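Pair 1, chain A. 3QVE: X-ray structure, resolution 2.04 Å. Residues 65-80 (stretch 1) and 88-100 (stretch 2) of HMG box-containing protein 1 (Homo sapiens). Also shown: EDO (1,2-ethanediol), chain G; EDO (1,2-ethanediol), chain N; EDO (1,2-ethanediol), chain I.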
# COMPACT_ATOMS: atom_id res chain seq x y z
N GLU A 65 9.10 5.63 6.76
CA GLU A 65 9.38 6.83 7.51
C GLU A 65 8.07 7.61 7.56
O GLU A 65 7.11 7.27 6.90
CB GLU A 65 10.44 7.69 6.78
CG GLU A 65 9.98 8.16 5.40
CD GLU A 65 11.10 8.84 4.59
OE1 GLU A 65 12.24 8.78 4.99
OE2 GLU A 65 10.83 9.46 3.54
N GLU A 66 8.07 8.69 8.33
CA GLU A 66 6.94 9.55 8.54
C GLU A 66 7.36 10.92 8.16
O GLU A 66 8.52 11.29 8.34
CB GLU A 66 6.58 9.58 10.03
CG GLU A 66 5.29 8.97 10.24
CD GLU A 66 4.83 8.95 11.68
OE1 GLU A 66 5.02 7.88 12.30
OE2 GLU A 66 4.24 9.96 12.11
N SER A 67 6.39 11.69 7.68
CA SER A 67 6.66 13.02 7.16
C SER A 67 5.41 13.87 7.36
O SER A 67 4.39 13.38 7.80
CB SER A 67 6.96 12.88 5.66
OG SER A 67 7.59 14.02 5.19
N VAL A 68 5.49 15.15 7.01
CA VAL A 68 4.34 16.04 6.97
C VAL A 68 4.18 16.57 5.54
O VAL A 68 5.14 16.98 4.92
CB VAL A 68 4.50 17.17 7.96
CG1 VAL A 68 3.31 18.12 7.90
CG2 VAL A 68 4.65 16.58 9.40
N SER A 69 2.95 16.53 5.02
CA SER A 69 2.62 17.02 3.69
C SER A 69 1.38 17.86 3.83
O SER A 69 0.32 17.37 4.22
CB SER A 69 2.35 15.86 2.74
OG SER A 69 1.83 16.28 1.48
N PHE A 70 1.51 19.14 3.52
CA PHE A 70 0.40 20.07 3.55
C PHE A 70 -0.36 19.98 4.87
O PHE A 70 -1.58 19.84 4.91
CB PHE A 70 -0.48 19.83 2.32
CG PHE A 70 0.21 20.21 1.04
CD1 PHE A 70 0.38 21.56 0.71
CD2 PHE A 70 0.68 19.23 0.16
CE1 PHE A 70 1.02 21.94 -0.47
CE2 PHE A 70 1.33 19.61 -1.04
CZ PHE A 70 1.49 20.93 -1.34
N GLY A 71 0.39 20.05 5.96
CA GLY A 71 -0.21 20.05 7.29
C GLY A 71 -0.64 18.70 7.84
O GLY A 71 -1.04 18.61 9.00
N GLU A 72 -0.52 17.64 7.04
CA GLU A 72 -0.93 16.31 7.43
C GLU A 72 0.23 15.37 7.62
O GLU A 72 1.11 15.27 6.76
CB GLU A 72 -1.82 15.70 6.36
CG GLU A 72 -3.17 16.33 6.26
CD GLU A 72 -4.15 15.42 5.56
OE1 GLU A 72 -3.85 14.20 5.33
OE2 GLU A 72 -5.24 15.93 5.23
N SER A 73 0.19 14.63 8.72
CA SER A 73 1.17 13.57 8.98
C SER A 73 0.90 12.41 8.04
O SER A 73 -0.22 11.95 7.98
CB SER A 73 1.02 13.06 10.43
OG SER A 73 1.55 14.04 11.28
N VAL A 74 1.94 11.93 7.35
CA VAL A 74 1.83 10.83 6.41
C VAL A 74 2.98 9.83 6.57
O VAL A 74 3.97 10.14 7.19
CB VAL A 74 1.80 11.36 4.96
CG1 VAL A 74 0.49 12.10 4.69
CG2 VAL A 74 3.04 12.18 4.60
N LEU A 75 2.81 8.65 6.01
CA LEU A 75 3.84 7.61 5.94
C LEU A 75 4.36 7.65 4.51
O LEU A 75 3.62 8.00 3.56
CB LEU A 75 3.26 6.21 6.23
CG LEU A 75 2.69 5.91 7.62
CD1 LEU A 75 1.81 4.64 7.60
CD2 LEU A 75 3.81 5.81 8.60
N LYS A 76 5.64 7.32 4.36
CA LYS A 76 6.26 7.07 3.09
C LYS A 76 6.92 5.73 3.20
O LYS A 76 7.73 5.51 4.09
CB LYS A 76 7.25 8.17 2.75
CG LYS A 76 6.53 9.47 2.35
CD LYS A 76 7.47 10.64 2.02
CE LYS A 76 8.06 10.51 0.66
NZ LYS A 76 9.15 11.50 0.40
N LEU A 77 6.54 4.85 2.29
CA LEU A 77 6.89 3.42 2.35
C LEU A 77 7.44 2.96 1.05
O LEU A 77 6.93 3.36 0.01
CB LEU A 77 5.63 2.59 2.62
CG LEU A 77 4.72 2.99 3.76
CD1 LEU A 77 3.39 2.14 3.75
CD2 LEU A 77 5.54 2.83 5.11
N THR A 78 8.40 2.03 1.08
CA THR A 78 8.94 1.48 -0.17
C THR A 78 8.74 -0.00 -0.15
O THR A 78 9.04 -0.68 0.83
CB THR A 78 10.43 1.84 -0.39
OG1 THR A 78 10.53 3.24 -0.60
CG2 THR A 78 11.03 1.11 -1.65
N PHE A 79 8.20 -0.50 -1.25
CA PHE A 79 7.77 -1.89 -1.39
C PHE A 79 8.49 -2.57 -2.56
O PHE A 79 8.79 -1.93 -3.56
CB PHE A 79 6.29 -1.95 -1.73
CG PHE A 79 5.39 -1.59 -0.59
CD1 PHE A 79 5.14 -2.49 0.43
CD2 PHE A 79 4.70 -0.39 -0.60
CE1 PHE A 79 4.28 -2.18 1.47
CE2 PHE A 79 3.84 -0.07 0.45
CZ PHE A 79 3.64 -0.96 1.47
N ASP A 80 8.70 -3.88 -2.43
CA ASP A 80 9.30 -4.73 -3.45
C ASP A 80 8.29 -5.76 -3.96
O ASP A 80 7.84 -6.61 -3.17
CB ASP A 80 10.51 -5.41 -2.82
CG ASP A 80 11.32 -6.24 -3.82
OD1 ASP A 80 10.87 -6.37 -4.94
OD2 ASP A 80 12.42 -6.73 -3.47
N LEU A 88 10.80 -1.20 -7.81
CA LEU A 88 10.22 -0.84 -6.52
C LEU A 88 9.09 0.16 -6.67
O LEU A 88 8.92 0.82 -7.72
CB LEU A 88 11.30 -0.30 -5.60
CG LEU A 88 12.52 -1.22 -5.40
CD1 LEU A 88 13.51 -0.59 -4.41
CD2 LEU A 88 12.11 -2.64 -4.95
N LEU A 89 8.30 0.27 -5.61
CA LEU A 89 7.22 1.28 -5.53
C LEU A 89 7.35 1.99 -4.22
O LEU A 89 7.42 1.32 -3.19
CB LEU A 89 5.86 0.59 -5.54
CG LEU A 89 4.58 1.41 -5.25
CD1 LEU A 89 4.37 2.47 -6.29
CD2 LEU A 89 3.37 0.50 -5.17
N THR A 90 7.33 3.33 -4.25
CA THR A 90 7.24 4.12 -3.03
C THR A 90 5.84 4.74 -3.00
O THR A 90 5.33 5.16 -4.03
CB THR A 90 8.34 5.20 -2.96
OG1 THR A 90 9.60 4.52 -3.01
CG2 THR A 90 8.27 6.00 -1.62
N VAL A 91 5.22 4.75 -1.82
CA VAL A 91 3.90 5.33 -1.67
C VAL A 91 3.91 6.30 -0.52
O VAL A 91 4.75 6.20 0.39
CB VAL A 91 2.78 4.25 -1.41
CG1 VAL A 91 2.84 3.13 -2.43
CG2 VAL A 91 2.84 3.71 -0.03
N GLU A 92 2.99 7.25 -0.57
CA GLU A 92 2.62 8.06 0.59
C GLU A 92 1.23 7.63 1.00
O GLU A 92 0.35 7.55 0.16
CB GLU A 92 2.60 9.52 0.21
CG GLU A 92 2.36 10.47 1.34
CD GLU A 92 1.81 11.79 0.86
OE1 GLU A 92 2.64 12.72 0.70
OE2 GLU A 92 0.57 11.91 0.65
N CYS A 93 1.02 7.31 2.27
CA CYS A 93 -0.32 6.90 2.70
C CYS A 93 -0.63 7.47 4.07
O CYS A 93 0.24 7.97 4.76
CB CYS A 93 -0.41 5.39 2.67
SG CYS A 93 0.54 4.63 3.89
N LYS A 94 -1.89 7.43 4.46
CA LYS A 94 -2.29 7.91 5.78
C LYS A 94 -1.76 6.99 6.89
O LYS A 94 -1.52 5.81 6.65
CB LYS A 94 -3.81 8.05 5.88
CG LYS A 94 -4.45 8.91 4.81
CD LYS A 94 -3.85 10.31 4.75
CE LYS A 94 -4.46 11.17 3.61
NZ LYS A 94 -3.45 11.54 2.62
N LEU A 95 -1.59 7.53 8.10
CA LEU A 95 -1.03 6.77 9.23
C LEU A 95 -1.88 5.58 9.59
O LEU A 95 -1.36 4.60 10.09
CB LEU A 95 -0.88 7.65 10.46
CG LEU A 95 -0.04 8.92 10.46
CD1 LEU A 95 0.18 9.50 11.90
CD2 LEU A 95 1.29 8.68 9.80
N ASP A 96 -3.18 5.66 9.32
CA ASP A 96 -4.13 4.62 9.67
C ASP A 96 -4.35 3.58 8.53
O ASP A 96 -5.23 2.73 8.65
CB ASP A 96 -5.49 5.27 9.99
CG ASP A 96 -5.98 6.12 8.86
OD1 ASP A 96 -5.97 5.63 7.71
OD2 ASP A 96 -6.35 7.27 9.11
N HIS A 97 -3.56 3.64 7.46
CA HIS A 97 -3.69 2.69 6.34
C HIS A 97 -3.45 1.25 6.85
O HIS A 97 -2.42 0.95 7.43
CB HIS A 97 -2.69 3.02 5.21
CG HIS A 97 -3.08 2.48 3.88
ND1 HIS A 97 -3.13 1.13 3.61
CD2 HIS A 97 -3.47 3.11 2.74
CE1 HIS A 97 -3.54 0.95 2.36
NE2 HIS A 97 -3.74 2.13 1.81
N PRO A 98 -4.43 0.35 6.64
CA PRO A 98 -4.28 -1.06 7.01
C PRO A 98 -3.64 -1.89 5.90
O PRO A 98 -3.74 -1.53 4.72
CB PRO A 98 -5.71 -1.51 7.21
CG PRO A 98 -6.49 -0.71 6.19
CD PRO A 98 -5.77 0.62 6.09
N PHE A 99 -2.95 -2.96 6.28
CA PHE A 99 -2.30 -3.85 5.32
C PHE A 99 -2.64 -5.26 5.74
O PHE A 99 -2.66 -5.54 6.93
CB PHE A 99 -0.80 -3.65 5.31
CG PHE A 99 -0.40 -2.29 4.87
CD1 PHE A 99 -0.37 -1.98 3.50
CD2 PHE A 99 -0.17 -1.28 5.81
CE1 PHE A 99 -0.02 -0.72 3.07
CE2 PHE A 99 0.15 -0.03 5.38
CZ PHE A 99 0.23 0.26 4.00
N TYR A 100 -2.90 -6.11 4.76
CA TYR A 100 -3.21 -7.50 5.03
C TYR A 100 -1.96 -8.28 4.75
O TYR A 100 -1.59 -8.46 3.59
CB TYR A 100 -4.42 -7.99 4.24
CG TYR A 100 -4.92 -9.32 4.81
CD1 TYR A 100 -5.81 -9.36 5.88
CD2 TYR A 100 -4.42 -10.52 4.33
CE1 TYR A 100 -6.23 -10.60 6.45
CE2 TYR A 100 -4.83 -11.74 4.87
CZ TYR A 100 -5.73 -11.77 5.92
OH TYR A 100 -6.11 -12.99 6.40
C1 EDO G . 10.67 4.93 2.57
O1 EDO G . 12.11 4.91 2.59
C2 EDO G . 10.30 5.70 1.30
O2 EDO G . 11.00 6.97 1.17
C1 EDO N . 10.98 12.23 -2.87
O1 EDO N . 9.82 11.96 -2.09
C2 EDO N . 10.61 12.86 -4.20
O2 EDO N . 9.65 13.90 -3.97
C1 EDO I . 6.17 -11.20 -3.06
O1 EDO I . 6.99 -11.68 -4.13
C2 EDO I . 7.04 -10.40 -2.11
O2 EDO I . 7.86 -9.54 -2.91
O HOH W 1 -2.51 10.45 8.26

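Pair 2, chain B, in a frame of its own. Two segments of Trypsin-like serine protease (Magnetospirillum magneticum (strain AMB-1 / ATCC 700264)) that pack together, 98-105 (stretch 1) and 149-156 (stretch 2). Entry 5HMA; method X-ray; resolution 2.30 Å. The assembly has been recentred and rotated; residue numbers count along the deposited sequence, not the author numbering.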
# COMPACT_ATOMS: atom_id res chain seq x y z
N GLY B 98 -13.10 10.54 -11.85
CA GLY B 98 -14.49 10.14 -12.02
C GLY B 98 -14.61 8.63 -12.00
O GLY B 98 -15.70 8.08 -11.86
N GLN B 99 -13.48 7.96 -12.14
CA GLN B 99 -13.46 6.52 -12.21
C GLN B 99 -13.59 5.94 -10.81
O GLN B 99 -12.98 6.43 -9.86
CB GLN B 99 -12.19 6.02 -12.89
CG GLN B 99 -11.97 4.52 -12.82
CD GLN B 99 -10.94 4.05 -13.83
OE1 GLN B 99 -10.29 4.85 -14.50
NE2 GLN B 99 -10.80 2.73 -13.95
N GLN B 100 -14.40 4.91 -10.67
CA GLN B 100 -14.55 4.25 -9.38
C GLN B 100 -13.29 3.48 -9.03
O GLN B 100 -12.77 2.73 -9.86
CB GLN B 100 -15.75 3.32 -9.40
CG GLN B 100 -16.20 2.84 -8.05
CD GLN B 100 -17.42 1.95 -8.15
OE1 GLN B 100 -18.03 1.60 -7.15
NE2 GLN B 100 -17.77 1.57 -9.38
N VAL B 101 -12.81 3.65 -7.80
CA VAL B 101 -11.66 2.88 -7.32
C VAL B 101 -11.96 2.31 -5.94
O VAL B 101 -12.95 2.66 -5.31
CB VAL B 101 -10.38 3.74 -7.28
CG1 VAL B 101 -9.92 4.03 -8.71
CG2 VAL B 101 -10.64 5.05 -6.54
N PHE B 102 -11.09 1.41 -5.49
CA PHE B 102 -11.31 0.71 -4.23
C PHE B 102 -10.01 0.70 -3.46
O PHE B 102 -8.96 0.32 -4.00
CB PHE B 102 -11.81 -0.72 -4.47
CG PHE B 102 -13.04 -0.78 -5.33
CD1 PHE B 102 -12.94 -0.64 -6.72
CD2 PHE B 102 -14.29 -0.97 -4.76
CE1 PHE B 102 -14.08 -0.68 -7.52
CE2 PHE B 102 -15.43 -1.03 -5.56
CZ PHE B 102 -15.32 -0.87 -6.94
N ALA B 103 -10.06 1.16 -2.22
CA ALA B 103 -8.86 1.24 -1.39
C ALA B 103 -8.92 0.16 -0.33
O ALA B 103 -9.85 0.11 0.47
CB ALA B 103 -8.74 2.62 -0.78
N PHE B 104 -7.92 -0.72 -0.34
CA PHE B 104 -7.89 -1.86 0.58
C PHE B 104 -6.82 -1.65 1.64
O PHE B 104 -5.78 -1.05 1.37
CB PHE B 104 -7.60 -3.17 -0.18
CG PHE B 104 -8.76 -3.71 -0.98
CD1 PHE B 104 -9.05 -3.18 -2.24
CD2 PHE B 104 -9.53 -4.76 -0.50
CE1 PHE B 104 -10.11 -3.70 -2.99
CE2 PHE B 104 -10.58 -5.28 -1.25
CZ PHE B 104 -10.88 -4.74 -2.50
N GLY B 105 -7.05 -2.19 2.84
CA GLY B 105 -6.04 -2.16 3.90
C GLY B 105 -6.29 -3.27 4.91
O GLY B 105 -7.19 -4.09 4.73
N GLY B 149 -0.41 2.99 2.74
CA GLY B 149 0.50 1.94 2.30
C GLY B 149 -0.19 0.79 1.57
O GLY B 149 0.46 -0.01 0.91
N GLY B 150 -1.52 0.71 1.70
CA GLY B 150 -2.29 -0.30 0.98
C GLY B 150 -2.60 0.07 -0.47
O GLY B 150 -2.38 1.20 -0.91
N PRO B 151 -3.13 -0.90 -1.23
CA PRO B 151 -3.38 -0.68 -2.65
C PRO B 151 -4.70 0.04 -2.98
O PRO B 151 -5.71 -0.18 -2.32
CB PRO B 151 -3.39 -2.10 -3.22
CG PRO B 151 -3.98 -2.91 -2.11
CD PRO B 151 -3.35 -2.31 -0.85
N LEU B 152 -4.65 0.89 -4.01
CA LEU B 152 -5.84 1.32 -4.73
C LEU B 152 -6.02 0.41 -5.94
O LEU B 152 -5.04 0.11 -6.64
CB LEU B 152 -5.70 2.78 -5.18
CG LEU B 152 -7.02 3.44 -5.59
CD1 LEU B 152 -7.89 3.65 -4.34
CD2 LEU B 152 -6.77 4.75 -6.31
N VAL B 153 -7.24 -0.05 -6.20
CA VAL B 153 -7.47 -0.89 -7.37
C VAL B 153 -8.65 -0.38 -8.14
O VAL B 153 -9.50 0.33 -7.60
CB VAL B 153 -7.70 -2.39 -7.02
CG1 VAL B 153 -6.54 -2.94 -6.17
CG2 VAL B 153 -9.04 -2.57 -6.32
N ASN B 154 -8.71 -0.75 -9.42
CA ASN B 154 -9.87 -0.42 -10.22
C ASN B 154 -10.89 -1.54 -10.03
O ASN B 154 -10.68 -2.46 -9.23
CB ASN B 154 -9.51 -0.19 -11.70
CG ASN B 154 -8.91 -1.42 -12.40
OD1 ASN B 154 -9.00 -2.54 -11.92
ND2 ASN B 154 -8.33 -1.19 -13.59
N ALA B 155 -11.99 -1.47 -10.77
CA ALA B 155 -13.06 -2.42 -10.59
C ALA B 155 -12.67 -3.82 -11.08
O ALA B 155 -13.33 -4.81 -10.75
CB ALA B 155 -14.31 -1.93 -11.31
N GLN B 156 -11.60 -3.92 -11.86
CA GLN B 156 -11.16 -5.24 -12.32
C GLN B 156 -10.14 -5.84 -11.35
O GLN B 156 -9.69 -6.96 -11.54
CB GLN B 156 -10.56 -5.16 -13.73
CG GLN B 156 -11.59 -5.07 -14.86
CD GLN B 156 -12.29 -3.72 -14.92
OE1 GLN B 156 -11.64 -2.67 -14.97
NE2 GLN B 156 -13.63 -3.74 -14.92
O HOH W 2 -8.27 1.58 -14.78
O HOH W 3 -12.70 1.18 -12.18

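The sharpest difference lies on one face of the sheet, where A:Lys76 and A:Glu92 in pair 1 match B:Ala103 and B:Leu152 in pair 2. In pair 1 this face is partly exposed and polar. A:Lys76 and A:Glu92 touch only through their aliphatic parts, CG of A:Lys76 to CG of A:Glu92 at 4.4 Å. In pair 2 the same face is buried and apolar. CB of B:Ala103 meets CD1 of B:Leu152 at 3.8 Å.

The backbone frame is shared. Fourteen central residues superpose with an RMSD of 0.7 Å. Each pair joins two antiparallel strands, with 156° between strand directions in pair 1 and 154° in pair 2. The closest approach of the axes is 4.6 Å in both.

The hydrogen-bonded pair A:Leu75 with A:Cys93 matches B:Phe102 with B:Val153. In pair 1, N of A:Leu75 donates to O of A:Cys93 at 2.9 Å, and N of A:Cys93 returns a bond to O of A:Leu75 at 3.0 Å. In pair 2, N of B:Phe102 donates to O of B:Val153 at 2.9 Å, and N of B:Val153 donates to O of B:Phe102 at 2.8 Å.

One step on, the ladders differ. A:Leu77 and A:Val91 exchange two bonds, each 2.9 Å from N of one to O of the other. At the matching positions, N of B:Phe104 donates to O of B:Pro151 at 3.0 Å. No bond returns, because the proline nitrogen carries no hydrogen. Its ring still packs, with CG 4.1 Å from CB of B:Phe104.

The face bearing A:Leu75 and A:Cys93 is apolar in both pairs. In pair 1, CD1 of A:Leu77 lies 3.8 Å from SG of A:Cys93. In pair 2, CE1 of B:Phe104 reaches CG2 of B:Val153 at 3.7 Å, with the methyl at the ring edge. A leucine and a phenylalanine thus cover the same neighbour position.

A:Val74 and B:Val101 nearly coincide, with side-chain centres 0.2 Å apart. Their partners differ. CG2 of A:Val74 rests on CG of A:Glu92 at 3.7 Å, whereas CB of B:Val101 meets CG of B:Leu152 at 3.8 Å.

Near A:Leu95 and B:Ala155, size is traded across the strands. The long A:Leu95 places CD2 3.8 Å from CG of A:Leu75. The small B:Ala155 is met by the larger ring, CE1 of B:Phe102 to CB of B:Ala155 at 4.0 Å. Water spans both ends. In pair 1 it donates to O of A:Ser73 at 2.8 Å and accepts from N of A:Leu95 at 3.1 Å. In pair 2, water 3 likewise links O of B:Gln100 at 2.8 Å with N of B:Ala155 at 3.1 Å.

At A:Thr78 and A:Thr90, the two OG1 atoms hydrogen-bond at 2.9 Å. The matching B:Gly105 and B:Gly150 have no side chains. A CB on B:Gly150 would clash with O of B:Phe104 at 2.3 Å.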